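Local atomic coordinates of conserved hypothetical protein VT76 (Thermotoga maritima, PDB entry 1RCU), a protein that is of unknown function but belongs to the SLOG superfamily of Rossmann-like proteins, whose relatives are thought to bind or process nucleotide-derived ligands. Residues A119-S124 against G142-L147. Residues are numbered along the deposited sequence; the frame is centred on the assembly and turned at random.
Sequences ADVVVS and GKPVIL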
loop_
_atom_site.group_PDB
_atom_site.type_symbol
_atom_site.label_atom_id
_atom_site.label_comp_id
_atom_site.label_asym_id
_atom_site.label_seq_id
_atom_site.Cartn_x
_atom_site.Cartn_y
_atom_site.Cartn_z
ATOM N N ALA A 119 7.326 13.903 -7.396
ATOM C CA ALA A 119 8.525 14.653 -7.715
ATOM C C ALA A 119 8.893 14.767 -9.178
ATOM O O ALA A 119 8.755 13.816 -9.949
ATOM C CB ALA A 119 9.727 14.069 -6.941
ATOM N N ASP A 120 9.372 15.949 -9.548
ATOM C CA ASP A 120 9.878 16.180 -10.891
ATOM C C ASP A 120 11.381 16.079 -10.693
ATOM O O ASP A 120 12.141 15.846 -11.641
ATOM C CB ASP A 120 9.544 17.576 -11.392
ATOM C CG ASP A 120 8.073 17.738 -11.708
ATOM O OD1 ASP A 120 7.518 16.841 -12.382
ATOM O OD2 ASP A 120 7.469 18.757 -11.299
ATOM N N VAL A 121 11.793 16.275 -9.444
ATOM C CA VAL A 121 13.192 16.203 -9.067
ATOM C C VAL A 121 13.322 16.057 -7.555
ATOM O O VAL A 121 12.511 16.596 -6.801
ATOM C CB VAL A 121 13.975 17.461 -9.533
ATOM C CG1 VAL A 121 13.484 18.688 -8.810
ATOM C CG2 VAL A 121 15.466 17.255 -9.297
ATOM N N VAL A 122 14.328 15.300 -7.126
ATOM C CA VAL A 122 14.575 15.062 -5.706
ATOM C C VAL A 122 15.909 15.660 -5.244
ATOM O O VAL A 122 16.937 15.485 -5.905
ATOM C CB VAL A 122 14.615 13.547 -5.401
ATOM C CG1 VAL A 122 14.926 13.307 -3.921
ATOM C CG2 VAL A 122 13.290 12.918 -5.793
ATOM N N VAL A 123 15.882 16.377 -4.122
ATOM C CA VAL A 123 17.079 16.984 -3.546
ATOM C C VAL A 123 17.299 16.279 -2.216
ATOM O O VAL A 123 16.387 16.172 -1.404
ATOM C CB VAL A 123 16.879 18.487 -3.305
ATOM C CG1 VAL A 123 18.145 19.094 -2.695
ATOM C CG2 VAL A 123 16.550 19.166 -4.616
ATOM N N SER A 124 18.523 15.823 -2.000
ATOM C CA SER A 124 18.897 15.055 -0.820
ATOM C C SER A 124 19.869 15.769 0.120
ATOM O O SER A 124 20.837 16.370 -0.328
ATOM C CB SER A 124 19.519 13.752 -1.322
ATOM O OG SER A 124 19.763 12.861 -0.263
ATOM N N GLY A 142 12.818 6.947 -12.258
ATOM C CA GLY A 142 13.151 7.906 -13.295
ATOM C C GLY A 142 13.132 9.368 -12.862
ATOM O O GLY A 142 12.996 10.279 -13.686
ATOM N N LYS A 143 13.285 9.602 -11.566
ATOM C CA LYS A 143 13.273 10.956 -11.037
ATOM C C LYS A 143 14.689 11.443 -10.844
ATOM O O LYS A 143 15.478 10.810 -10.149
ATOM C CB LYS A 143 12.569 10.990 -9.680
ATOM C CG LYS A 143 11.204 10.322 -9.672
ATOM C CD LYS A 143 10.240 11.084 -10.550
ATOM C CE LYS A 143 8.806 10.671 -10.281
ATOM N NZ LYS A 143 7.881 11.491 -11.099
ATOM N N PRO A 144 15.048 12.563 -11.476
ATOM C CA PRO A 144 16.412 13.057 -11.292
ATOM C C PRO A 144 16.612 13.428 -9.834
ATOM O O PRO A 144 15.728 13.992 -9.185
ATOM C CB PRO A 144 16.480 14.264 -12.225
ATOM C CG PRO A 144 15.044 14.702 -12.310
ATOM C CD PRO A 144 14.306 13.398 -12.428
ATOM N N VAL A 145 17.791 13.090 -9.338
ATOM C CA VAL A 145 18.179 13.342 -7.969
ATOM C C VAL A 145 19.369 14.295 -7.953
ATOM O O VAL A 145 20.298 14.181 -8.769
ATOM C CB VAL A 145 18.619 12.017 -7.245
ATOM C CG1 VAL A 145 19.130 12.336 -5.841
ATOM C CG2 VAL A 145 17.452 11.022 -7.182
ATOM N N ILE A 146 19.326 15.246 -7.029
ATOM C CA ILE A 146 20.421 16.173 -6.857
ATOM C C ILE A 146 20.905 15.988 -5.425
ATOM O O ILE A 146 20.166 16.249 -4.478
ATOM C CB ILE A 146 19.982 17.626 -7.063
ATOM C CG1 ILE A 146 19.455 17.796 -8.492
ATOM C CG2 ILE A 146 21.174 18.578 -6.778
ATOM C CD1 ILE A 146 18.789 19.133 -8.741
ATOM N N LEU A 147 22.133 15.505 -5.271
ATOM C CA LEU A 147 22.702 15.287 -3.944
ATOM C C LEU A 147 23.344 16.594 -3.532
ATOM O O LEU A 147 24.114 17.185 -4.301
ATOM C CB LEU A 147 23.788 14.189 -3.974
ATOM C CG LEU A 147 23.527 12.820 -4.631
ATOM C CD1 LEU A 147 24.795 11.965 -4.613
ATOM C CD2 LEU A 147 22.399 12.088 -3.903
#
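Residues 119-124 and 142-147 hold the two neighbouring parallel strands of a beta-alpha-beta unit, whose connecting helix 129-140 ends at Gly142 in a Schellman motif. Backbone bonds set the register: Val122 N donates to Pro144 O, Ile146 N to Val122 O at 2.7 Å, and Ser124 N to Ile146 O. Val122 thus spends both its N-H and its carbonyl on residues 144-146, flanking its bridge partner Val145, the usual way a parallel ladder alternates.

Ahead of the ladder, a side chain bridges the two segments. Lys143 bends at chi2 (-66°) and then runs extended, which carries NZ to 2.7 Å from Ala119 O, nearly in line with that C=O bond (163°). The carboxylate of Asp120 lies too far from this ammonium for a salt bridge; its OD2 accepts instead from Lys25 N on strand 25-30. A methionine in place of Lys143 would probably leave Ala119 O without this donor and the two strand entrances, at Ala119 and Lys143, without their side-chain link. Next along, the Pro144 ring lies against the Asp120 carbonyl, CG 3.2 Å from its O.

In this Rossmann-like sheet, the strand pair 121-125 and 145-148 has helix 129-140 on one face and helix 182-190 on the other. Val122 and Val145 point to the former, meeting CB to CG2 at 4.2 Å, and both touch Ala138 of the connecting helix. On the other face, the Ile146 side chain reaches back along the strands and crosses Val121 at a slant, CD1 3.9 Å from CG2. With chi1 at 66° on CG1, Val121 CG2 is turned anti to the backbone N, which sets it between Ile146 CD1 and Pro144 CG. Ile189 of helix 182-190 packs on both Val121 and Ile146.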